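Local coordinates for extracellular solute-binding protein, family 7 (Colwellia psychrerythraea, PDB 4PET), which probably serves as the periplasmic solute-binding component of a TRAP transport system, and holds pyruvate together with a calcium ion, at residues K28-P39 against R62-H73; K169-G177 against N205-V213. All blocks are in the same frame, centred on the assembly; numbering follows the deposited sequence.

Contact 1: residues K28-P39 against R62-H73; sequences KYRWKLAETWGP and RLTIRIDSSNKH
Leu63 lays its CD1 methyl over one face of the Trp31 indole, 4.0 Å from the centroid of the five-membered ring and only 11° off its normal, a CH-pi contact. The same methyl reaches back to Tyr29 CB. Ile65 and Ile67 continue this apolar face alongside Leu33; Ile65 CG2 lies 3.8 Å from Leu33 CB, and helix 44-58 covers the row through Val55, Met51 and Thr48. That helix is the crossover of a beta-alpha-beta unit, whose strands 29-35 and 63-68 run parallel, with backbone bonds alternating from Tyr29 N to Glu35 N. On the other face Lys32 CD sits over the Arg66 guanidinium, which turns its edge to Asp68 in a salt bridge (NH1 to OD2 2.9 Å, weak as a hydrogen bond); Tyr88 also binds that carboxylate. At the C-terminal end of strand 29-35, both carboxylate oxygens of Glu35 are held. Its CG stands between backbone N and carbonyl carbon (chi1 62°), and the extended chain crosses Ile67 CG2 to bring OE2, by its anti lone pair, within 2.8 Å of the donor Ser69 OG, while OE1 bonds to Thr48. An alanine here would remove both acceptors and is likely to leave Ser69 OG and Thr48 without these partners and a gap beside Ile67. Glu35 O receives His73 NE2 at 2.7 Å, in the imidazole plane but 39° above the carbonyl plane, and Trp37 O takes Ser70 N.

Contact 2: residues K169-G177 against N205-V213; sequences KGLKMRIPG and NTIDALEWV. With CA (calcium ion), chain E; PYR (pyruvic acid), chain D.
Arg174 reaches past Glu211 to pyruvate and spends its guanidinium on several acceptors. NH1 gives one hydrogen bond to PYR O (2.7 Å) and another to Glu211 O (2.9 Å), the latter acceptor 15° out of the guanidinium plane; NH2 meets PYR OXT almost straight, at 175°. NE is taken by Ile193 O, and NH2 has a further, weak bond to Asn192. With CG anti to the backbone N (chi1 -172°) and a bend at chi2, the chain swings its end to the ligand, where Pro176 CD covers one guanidinium face and Trp212 CE3 lies 3.6 Å from NH1. The carboxylate of Glu211 chelates calcium through both oxygens, the nearer, OE2, at 2.4 Å, and Trp212 O adds a third protein oxygen. Gln153 and Glu236 also coordinate the ion, and pyruvate does so through O and O3, its CB lying over a face of the Trp212 indole. Arg174 ends strand 172-174, and Pro176, Glu211 and Trp212 follow strands 172-174 and 209-210, adjacent parallel members of a mixed sheet, so this part of the pocket lies at the C-terminal end of the pair. Between them Arg174 N donates to Ala209 O and Arg174 O accepts from Glu211 N. At the opposite end Lys172 O takes two donors, Asp208 N at 2.6 Å and Ala209 N at 3.3 Å. Asp208 OD2 is likewise shared: Lys172 N meets it on the anti side, and Lys172 NZ, on the syn side at 3.2 Å, makes a salt bridge. A water ties NZ to Asp208 OD1 and Asn205 O, giving this ammonium group a second acceptor.

How the contacts relate
Both contacts pair parallel neighbouring strands, but in different sheets and with different duties. Contact 1 joins an outermost strand to its neighbour in a five-strand sheet and is only partly buried: its chemistry divides between an apolar face under helices and one rich in charge, exposed at Arg30 and Arg66 but buried at Ala34 and Asp68. Contact 2 lies deeper, inside a six-strand sheet, with shorter pairing and polar groups at either end, one end holding metal and ligand. The two centres are about 29 Å apart, yet they touch where Trp37 CZ3 packs 4.1 Å from Trp212 CH2. Contact 1 thus comes close to the pyruvate pocket through the loop after strand 29-35, while contact 2 supplies pocket residues directly.

Contact 1: residues K28-P39 against R62-H73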
loop_
_atom_site.group_PDB
_atom_site.type_symbol
_atom_site.label_atom_id
_atom_site.label_comp_id
_atom_site.label_asym_id
_atom_site.label_seq_id
_atom_site.Cartn_x
_atom_site.Cartn_y
_atom_site.Cartn_z
ATOM N N LYS A 28 5.613 -16.102 30.866
ATOM C CA LYS A 28 4.739 -15.994 29.692
ATOM C C LYS A 28 3.653 -14.967 29.979
ATOM O O LYS A 28 3.252 -14.794 31.115
ATOM C CB LYS A 28 4.112 -17.344 29.345
ATOM C CG LYS A 28 5.160 -18.431 29.111
ATOM C CD LYS A 28 4.529 -19.767 28.718
ATOM C CE LYS A 28 5.578 -20.795 28.339
ATOM N NZ LYS A 28 6.574 -20.996 29.425
ATOM N N TYR A 29 3.231 -14.270 28.941
ATOM C CA TYR A 29 2.193 -13.248 29.015
ATOM C C TYR A 29 0.943 -13.727 28.275
ATOM O O TYR A 29 1.023 -14.281 27.179
ATOM C CB TYR A 29 2.725 -11.939 28.403
ATOM C CG TYR A 29 3.978 -11.457 29.125
ATOM C CD1 TYR A 29 5.224 -11.977 28.823
ATOM C CD2 TYR A 29 3.895 -10.514 30.143
ATOM C CE1 TYR A 29 6.364 -11.568 29.517
ATOM C CE2 TYR A 29 5.019 -10.083 30.825
ATOM C CZ TYR A 29 6.246 -10.613 30.510
ATOM O OH TYR A 29 7.337 -10.188 31.192
ATOM N N ARG A 30 -0.203 -13.534 28.911
ATOM C CA ARG A 30 -1.499 -13.875 28.349
ATOM C C ARG A 30 -2.348 -12.613 28.358
ATOM O O ARG A 30 -2.760 -12.128 29.410
ATOM C CB ARG A 30 -2.119 -14.997 29.174
ATOM C CG ARG A 30 -1.328 -16.271 29.050
ATOM C CD ARG A 30 -1.719 -17.230 30.110
ATOM N NE ARG A 30 -1.384 -16.702 31.415
ATOM C CZ ARG A 30 -0.264 -16.951 32.070
ATOM N NH1 ARG A 30 0.675 -17.739 31.551
ATOM N NH2 ARG A 30 -0.092 -16.414 33.263
ATOM N N TRP A 31 -2.560 -12.064 27.171
ATOM C CA TRP A 31 -3.263 -10.816 26.988
ATOM C C TRP A 31 -4.635 -11.061 26.364
ATOM O O TRP A 31 -4.888 -12.133 25.833
ATOM C CB TRP A 31 -2.473 -9.950 26.018
ATOM C CG TRP A 31 -1.361 -9.170 26.679
ATOM C CD1 TRP A 31 -0.814 -9.388 27.912
ATOM C CD2 TRP A 31 -0.699 -8.036 26.137
ATOM N NE1 TRP A 31 0.181 -8.454 28.159
ATOM C CE2 TRP A 31 0.262 -7.612 27.083
ATOM C CE3 TRP A 31 -0.808 -7.334 24.939
ATOM C CZ2 TRP A 31 1.060 -6.509 26.875
ATOM C CZ3 TRP A 31 0.012 -6.234 24.740
ATOM C CH2 TRP A 31 0.929 -5.847 25.691
ATOM N N LYS A 32 -5.496 -10.052 26.423
ATOM C CA LYS A 32 -6.745 -10.048 25.674
ATOM C C LYS A 32 -6.920 -8.781 24.856
ATOM O O LYS A 32 -6.486 -7.677 25.238
ATOM C CB LYS A 32 -7.966 -10.289 26.566
ATOM C CG LYS A 32 -7.949 -9.644 27.891
ATOM C CD LYS A 32 -8.879 -10.411 28.838
ATOM C CE LYS A 32 -9.446 -9.525 29.927
ATOM N NZ LYS A 32 -10.717 -10.084 30.491
ATOM N N LEU A 33 -7.548 -8.957 23.701
ATOM C CA LEU A 33 -7.791 -7.852 22.779
ATOM C C LEU A 33 -9.307 -7.711 22.646
ATOM O O LEU A 33 -10.003 -8.709 22.439
ATOM C CB LEU A 33 -7.104 -8.081 21.435
ATOM C CG LEU A 33 -7.384 -7.013 20.353
ATOM C CD1 LEU A 33 -6.247 -7.021 19.338
ATOM C CD2 LEU A 33 -8.726 -7.196 19.617
ATOM N N ALA A 34 -9.827 -6.490 22.829
ATOM C CA ALA A 34 -11.242 -6.223 22.543
ATOM C C ALA A 34 -11.387 -5.565 21.185
ATOM O O ALA A 34 -10.797 -4.521 20.931
ATOM C CB ALA A 34 -11.852 -5.320 23.597
ATOM N N GLU A 35 -12.210 -6.140 20.323
ATOM C CA GLU A 35 -12.435 -5.542 19.005
ATOM C C GLU A 35 -13.892 -5.073 18.857
ATOM O O GLU A 35 -14.782 -5.680 19.409
ATOM C CB GLU A 35 -12.019 -6.500 17.885
ATOM C CG GLU A 35 -12.773 -7.856 17.792
ATOM C CD GLU A 35 -12.249 -8.726 16.646
ATOM O OE1 GLU A 35 -11.286 -8.282 15.974
ATOM O OE2 GLU A 35 -12.802 -9.832 16.406
ATOM N N THR A 36 -14.103 -3.993 18.101
ATOM C CA THR A 36 -15.409 -3.456 17.850
ATOM C C THR A 36 -16.309 -4.449 17.112
ATOM O O THR A 36 -17.517 -4.484 17.352
ATOM C CB THR A 36 -15.315 -2.174 17.022
ATOM O OG1 THR A 36 -14.730 -1.138 17.826
ATOM C CG2 THR A 36 -16.738 -1.724 16.497
ATOM N N TRP A 37 -15.723 -5.269 16.246
ATOM C CA TRP A 37 -16.514 -6.035 15.288
ATOM C C TRP A 37 -17.129 -7.234 15.940
ATOM O O TRP A 37 -16.629 -7.692 16.953
ATOM C CB TRP A 37 -15.623 -6.467 14.103
ATOM C CG TRP A 37 -14.417 -5.611 14.024
ATOM C CD1 TRP A 37 -13.147 -5.981 14.286
ATOM C CD2 TRP A 37 -14.375 -4.212 13.718
ATOM N NE1 TRP A 37 -12.306 -4.917 14.138
ATOM C CE2 TRP A 37 -13.034 -3.812 13.803
ATOM C CE3 TRP A 37 -15.341 -3.265 13.396
ATOM C CZ2 TRP A 37 -12.628 -2.494 13.578
ATOM C CZ3 TRP A 37 -14.936 -1.956 13.175
ATOM C CH2 TRP A 37 -13.594 -1.587 13.257
ATOM N N GLY A 38 -18.239 -7.720 15.371
ATOM C CA GLY A 38 -18.829 -8.983 15.765
ATOM C C GLY A 38 -17.886 -10.137 15.474
ATOM O O GLY A 38 -16.830 -9.956 14.873
ATOM N N PRO A 39 -18.265 -11.347 15.903
ATOM C CA PRO A 39 -17.421 -12.533 15.771
ATOM C C PRO A 39 -17.266 -12.955 14.301
ATOM O O PRO A 39 -18.184 -12.729 13.521
ATOM C CB PRO A 39 -18.201 -13.591 16.568
ATOM C CG PRO A 39 -19.610 -13.130 16.529
ATOM C CD PRO A 39 -19.521 -11.638 16.609
ATOM N N ARG A 62 5.253 -17.243 24.170
ATOM C CA ARG A 62 5.521 -16.366 25.322
ATOM C C ARG A 62 4.559 -15.191 25.406
ATOM O O ARG A 62 4.311 -14.666 26.491
ATOM C CB ARG A 62 6.943 -15.822 25.293
ATOM C CG ARG A 62 8.017 -16.851 25.565
ATOM C CD ARG A 62 9.385 -16.193 25.446
ATOM N NE ARG A 62 9.690 -15.881 24.052
ATOM C CZ ARG A 62 10.469 -14.877 23.655
ATOM N NH1 ARG A 62 11.014 -14.068 24.545
ATOM N NH2 ARG A 62 10.692 -14.674 22.361
ATOM N N LEU A 63 4.047 -14.742 24.267
ATOM C CA LEU A 63 2.945 -13.788 24.285
ATOM C C LEU A 63 1.768 -14.325 23.483
ATOM O O LEU A 63 1.887 -14.527 22.281
ATOM C CB LEU A 63 3.375 -12.419 23.737
ATOM C CG LEU A 63 2.307 -11.336 23.657
ATOM C CD1 LEU A 63 1.678 -11.038 25.028
ATOM C CD2 LEU A 63 2.865 -10.064 23.056
ATOM N N THR A 64 0.647 -14.569 24.161
ATOM C CA THR A 64 -0.578 -14.917 23.468
ATOM C C THR A 64 -1.735 -13.931 23.753
ATOM O O THR A 64 -1.927 -13.430 24.882
ATOM C CB THR A 64 -1.028 -16.322 23.815
ATOM O OG1 THR A 64 -1.466 -16.344 25.156
ATOM C CG2 THR A 64 0.119 -17.327 23.631
ATOM N N ILE A 65 -2.508 -13.677 22.709
ATOM C CA ILE A 65 -3.540 -12.667 22.749
ATOM C C ILE A 65 -4.910 -13.297 22.386
ATOM O O ILE A 65 -5.145 -13.692 21.234
ATOM C CB ILE A 65 -3.191 -11.525 21.813
ATOM C CG1 ILE A 65 -1.788 -10.958 22.115
ATOM C CG2 ILE A 65 -4.192 -10.418 21.924
ATOM C CD1 ILE A 65 -1.191 -10.257 20.973
ATOM N N ARG A 66 -5.785 -13.411 23.387
ATOM C CA ARG A 66 -7.167 -13.794 23.143
ATOM C C ARG A 66 -7.939 -12.626 22.560
ATOM O O ARG A 66 -7.817 -11.493 23.017
ATOM C CB ARG A 66 -7.849 -14.258 24.432
ATOM C CG ARG A 66 -9.257 -14.841 24.187
ATOM C CD ARG A 66 -10.267 -14.177 25.086
ATOM N NE ARG A 66 -9.974 -14.502 26.456
ATOM C CZ ARG A 66 -10.518 -13.923 27.522
ATOM N NH1 ARG A 66 -11.400 -12.957 27.398
ATOM N NH2 ARG A 66 -10.167 -14.333 28.736
ATOM N N ILE A 67 -8.746 -12.898 21.542
ATOM C CA ILE A 67 -9.538 -11.849 20.902
ATOM C C ILE A 67 -11.014 -11.974 21.341
ATOM O O ILE A 67 -11.630 -13.035 21.187
ATOM C CB ILE A 67 -9.436 -11.937 19.386
ATOM C CG1 ILE A 67 -7.995 -11.805 18.935
ATOM C CG2 ILE A 67 -10.223 -10.854 18.704
ATOM C CD1 ILE A 67 -7.875 -12.046 17.491
ATOM N N ASP A 68 -11.541 -10.899 21.927
ATOM C CA ASP A 68 -12.966 -10.807 22.246
ATOM C C ASP A 68 -13.680 -9.870 21.302
ATOM O O ASP A 68 -13.370 -8.678 21.199
ATOM C CB ASP A 68 -13.196 -10.282 23.641
ATOM C CG ASP A 68 -12.649 -11.188 24.712
ATOM O OD1 ASP A 68 -12.236 -12.313 24.407
ATOM O OD2 ASP A 68 -12.660 -10.764 25.881
ATOM N N SER A 69 -14.696 -10.401 20.658
ATOM C CA SER A 69 -15.443 -9.634 19.684
ATOM C C SER A 69 -16.643 -9.061 20.397
ATOM O O SER A 69 -16.870 -9.331 21.591
ATOM C CB SER A 69 -15.883 -10.516 18.508
ATOM O OG SER A 69 -14.768 -11.128 17.883
ATOM N N SER A 70 -17.426 -8.266 19.690
ATOM C CA SER A 70 -18.574 -7.608 20.331
ATOM C C SER A 70 -19.548 -8.563 21.051
ATOM O O SER A 70 -20.184 -8.154 22.015
ATOM C CB SER A 70 -19.323 -6.718 19.341
ATOM O OG SER A 70 -19.957 -7.487 18.354
ATOM N N ASN A 71 -19.662 -9.820 20.615
ATOM C CA ASN A 71 -20.602 -10.749 21.253
ATOM C C ASN A 71 -20.120 -11.131 22.654
ATOM O O ASN A 71 -20.912 -11.482 23.533
ATOM C CB ASN A 71 -20.808 -12.017 20.406
ATOM C CG ASN A 71 -19.512 -12.803 20.206
ATOM O OD1 ASN A 71 -18.470 -12.237 19.847
ATOM N ND2 ASN A 71 -19.559 -14.099 20.474
ATOM N N LYS A 72 -18.817 -11.039 22.869
ATOM C CA LYS A 72 -18.224 -11.401 24.146
ATOM C C LYS A 72 -18.211 -10.230 25.136
ATOM O O LYS A 72 -18.712 -10.363 26.246
ATOM C CB LYS A 72 -16.816 -11.936 23.918
ATOM C CG LYS A 72 -15.985 -12.117 25.180
ATOM C CD LYS A 72 -16.378 -13.350 25.954
ATOM C CE LYS A 72 -15.587 -13.431 27.265
ATOM N NZ LYS A 72 -15.411 -14.829 27.738
ATOM N N HIS A 73 -17.644 -9.089 24.749
ATOM C CA HIS A 73 -17.538 -7.944 25.683
ATOM C C HIS A 73 -18.769 -7.023 25.739
ATOM O O HIS A 73 -18.847 -6.209 26.634
ATOM C CB HIS A 73 -16.254 -7.121 25.425
ATOM C CG HIS A 73 -16.138 -6.587 24.026
ATOM N ND1 HIS A 73 -16.973 -5.608 23.543
ATOM C CD2 HIS A 73 -15.297 -6.906 23.007
ATOM C CE1 HIS A 73 -16.659 -5.336 22.283
ATOM N NE2 HIS A 73 -15.643 -6.113 21.932
HETATM O O HOH W 1 1.470 -16.821 26.748
HETATM O O HOH W 2 -4.086 -14.778 26.032
#

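Contact 2: residues K169-G177 against N205-V213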
loop_
_atom_site.group_PDB
_atom_site.type_symbol
_atom_site.label_atom_id
_atom_site.label_comp_id
_atom_site.label_asym_id
_atom_site.label_seq_id
_atom_site.Cartn_x
_atom_site.Cartn_y
_atom_site.Cartn_z
ATOM N N LYS A 169 -31.434 17.464 4.034
ATOM C CA LYS A 169 -32.014 18.063 5.236
ATOM C C LYS A 169 -32.916 17.084 5.984
ATOM O O LYS A 169 -33.903 16.592 5.446
ATOM C CB LYS A 169 -32.743 19.371 4.899
ATOM C CG LYS A 169 -31.786 20.443 4.394
ATOM C CD LYS A 169 -32.490 21.776 4.093
ATOM C CE LYS A 169 -31.544 22.783 3.427
ATOM N NZ LYS A 169 -30.292 23.000 4.223
ATOM N N GLY A 170 -32.525 16.765 7.216
ATOM C CA GLY A 170 -33.264 15.813 8.013
ATOM C C GLY A 170 -32.926 14.379 7.676
ATOM O O GLY A 170 -33.471 13.456 8.276
ATOM N N LEU A 171 -32.020 14.183 6.728
ATOM C CA LEU A 171 -31.601 12.839 6.371
ATOM C C LEU A 171 -30.900 12.179 7.550
ATOM O O LEU A 171 -29.812 12.640 7.977
ATOM C CB LEU A 171 -30.613 12.871 5.206
ATOM C CG LEU A 171 -30.170 11.483 4.755
ATOM C CD1 LEU A 171 -31.330 10.732 4.146
ATOM C CD2 LEU A 171 -29.034 11.567 3.778
ATOM N N LYS A 172 -31.488 11.086 8.037
ATOM C CA LYS A 172 -30.870 10.272 9.088
ATOM C C LYS A 172 -29.910 9.273 8.520
ATOM O O LYS A 172 -30.335 8.328 7.868
ATOM C CB LYS A 172 -31.941 9.533 9.883
ATOM C CG LYS A 172 -32.872 10.504 10.657
ATOM C CD LYS A 172 -33.968 9.775 11.412
ATOM C CE LYS A 172 -34.895 8.987 10.494
ATOM N NZ LYS A 172 -35.731 9.902 9.697
HETATM N N MSE A 173 -28.611 9.455 8.776
HETATM C CA MSE A 173 -27.633 8.608 8.118
HETATM C C MSE A 173 -26.558 8.110 9.071
HETATM O O MSE A 173 -25.970 8.892 9.812
HETATM C CB MSE A 173 -26.961 9.378 6.962
HETATM C CG MSE A 173 -25.884 8.602 6.263
HETATM SE SE MSE A 173 -25.092 9.519 4.726
HETATM C CE MSE A 173 -24.063 8.005 4.097
ATOM N N ARG A 174 -26.289 6.806 9.050
ATOM C CA ARG A 174 -25.114 6.303 9.741
ATOM C C ARG A 174 -23.851 6.610 8.944
ATOM O O ARG A 174 -23.645 6.083 7.836
ATOM C CB ARG A 174 -25.221 4.808 10.019
ATOM C CG ARG A 174 -24.144 4.288 10.891
ATOM C CD ARG A 174 -22.939 3.798 10.090
ATOM N NE ARG A 174 -21.842 3.490 10.985
ATOM C CZ ARG A 174 -20.579 3.306 10.630
ATOM N NH1 ARG A 174 -20.210 3.369 9.368
ATOM N NH2 ARG A 174 -19.673 3.065 11.559
ATOM N N ILE A 175 -23.023 7.486 9.511
ATOM C CA ILE A 175 -21.764 7.898 8.909
ATOM C C ILE A 175 -20.888 8.494 10.028
ATOM O O ILE A 175 -21.315 9.411 10.713
ATOM C CB ILE A 175 -21.995 8.912 7.777
ATOM C CG1 ILE A 175 -20.683 9.260 7.053
ATOM C CG2 ILE A 175 -22.783 10.164 8.292
ATOM C CD1 ILE A 175 -20.897 10.087 5.803
ATOM N N PRO A 176 -19.679 7.943 10.226
ATOM C CA PRO A 176 -18.791 8.404 11.302
ATOM C C PRO A 176 -17.856 9.551 10.912
ATOM O O PRO A 176 -17.865 10.074 9.768
ATOM C CB PRO A 176 -17.978 7.157 11.614
ATOM C CG PRO A 176 -17.827 6.476 10.225
ATOM C CD PRO A 176 -19.066 6.839 9.450
ATOM N N GLY A 177 -17.042 9.943 11.889
ATOM C CA GLY A 177 -15.917 10.804 11.646
ATOM C C GLY A 177 -16.307 12.168 11.161
ATOM O O GLY A 177 -17.433 12.685 11.391
ATOM N N ASN A 205 -36.158 2.312 9.440
ATOM C CA ASN A 205 -36.169 3.735 9.130
ATOM C C ASN A 205 -35.723 4.536 10.322
ATOM O O ASN A 205 -36.061 5.705 10.456
ATOM C CB ASN A 205 -37.539 4.197 8.670
ATOM C CG ASN A 205 -37.962 3.504 7.400
ATOM O OD1 ASN A 205 -37.299 3.645 6.382
ATOM N ND2 ASN A 205 -39.053 2.743 7.454
ATOM N N THR A 206 -34.959 3.899 11.196
ATOM C CA THR A 206 -34.242 4.662 12.199
ATOM C C THR A 206 -33.149 5.464 11.494
ATOM O O THR A 206 -32.815 6.571 11.926
ATOM C CB THR A 206 -33.661 3.768 13.285
ATOM O OG1 THR A 206 -34.740 3.243 14.049
ATOM C CG2 THR A 206 -32.719 4.564 14.221
ATOM N N ILE A 207 -32.596 4.900 10.418
ATOM C CA ILE A 207 -31.761 5.652 9.473
ATOM C C ILE A 207 -32.345 5.485 8.089
ATOM O O ILE A 207 -33.005 4.471 7.786
ATOM C CB ILE A 207 -30.259 5.214 9.463
ATOM C CG1 ILE A 207 -30.152 3.685 9.413
ATOM C CG2 ILE A 207 -29.532 5.745 10.680
ATOM C CD1 ILE A 207 -28.726 3.178 9.429
ATOM N N ASP A 208 -32.139 6.504 7.260
ATOM C CA ASP A 208 -32.636 6.526 5.887
ATOM C C ASP A 208 -31.534 6.102 4.941
ATOM O O ASP A 208 -31.781 5.778 3.782
ATOM C CB ASP A 208 -33.074 7.935 5.530
ATOM C CG ASP A 208 -34.096 8.498 6.523
ATOM O OD1 ASP A 208 -35.148 7.849 6.674
ATOM O OD2 ASP A 208 -33.841 9.566 7.141
ATOM N N ALA A 209 -30.309 6.103 5.439
ATOM C CA ALA A 209 -29.161 5.756 4.600
ATOM C C ALA A 209 -28.012 5.419 5.526
ATOM O O ALA A 209 -28.056 5.740 6.730
ATOM C CB ALA A 209 -28.801 6.927 3.743
ATOM N N LEU A 210 -26.978 4.801 4.985
ATOM C CA LEU A 210 -25.799 4.507 5.773
ATOM C C LEU A 210 -24.642 4.320 4.838
ATOM O O LEU A 210 -24.826 4.064 3.638
ATOM C CB LEU A 210 -25.990 3.242 6.625
ATOM C CG LEU A 210 -26.235 1.896 5.919
ATOM C CD1 LEU A 210 -24.939 1.246 5.423
ATOM C CD2 LEU A 210 -26.940 0.983 6.888
ATOM N N GLU A 211 -23.448 4.424 5.388
ATOM C CA GLU A 211 -22.283 3.943 4.679
ATOM C C GLU A 211 -21.571 2.990 5.615
ATOM O O GLU A 211 -21.700 3.080 6.854
ATOM C CB GLU A 211 -21.421 5.109 4.176
ATOM C CG GLU A 211 -20.701 5.925 5.219
ATOM C CD GLU A 211 -19.437 5.214 5.700
ATOM O OE1 GLU A 211 -19.286 5.020 6.916
ATOM O OE2 GLU A 211 -18.606 4.815 4.854
ATOM N N TRP A 212 -20.864 2.031 5.040
ATOM C CA TRP A 212 -20.041 1.150 5.846
ATOM C C TRP A 212 -18.616 1.156 5.280
ATOM O O TRP A 212 -17.809 1.964 5.741
ATOM C CB TRP A 212 -20.659 -0.242 5.993
ATOM C CG TRP A 212 -19.776 -1.198 6.682
ATOM C CD1 TRP A 212 -19.243 -2.343 6.160
ATOM C CD2 TRP A 212 -19.265 -1.085 8.005
ATOM N NE1 TRP A 212 -18.431 -2.947 7.077
ATOM C CE2 TRP A 212 -18.422 -2.194 8.226
ATOM C CE3 TRP A 212 -19.439 -0.153 9.039
ATOM C CZ2 TRP A 212 -17.777 -2.415 9.434
ATOM C CZ3 TRP A 212 -18.788 -0.364 10.232
ATOM C CH2 TRP A 212 -17.956 -1.482 10.424
ATOM N N VAL A 213 -18.325 0.325 4.274
ATOM C CA VAL A 213 -16.993 0.311 3.668
ATOM C C VAL A 213 -17.004 0.356 2.146
ATOM O O VAL A 213 -16.461 1.275 1.518
ATOM C CB VAL A 213 -16.183 -0.917 4.136
ATOM C CG1 VAL A 213 -14.862 -1.000 3.358
ATOM C CG2 VAL A 213 -15.928 -0.828 5.660
HETATM CA CA CA E . -17.061 4.054 6.559
HETATM C C PYR D . -16.710 2.704 9.523
HETATM O O PYR D . -17.572 3.430 8.863
HETATM O OXT PYR D . -16.970 2.497 10.783
HETATM C CA PYR D . -15.610 2.104 8.872
HETATM O O3 PYR D . -15.248 2.477 7.671
HETATM C CB PYR D . -14.853 0.979 9.507
HETATM O O HOH W 3 -37.424 7.560 8.682
#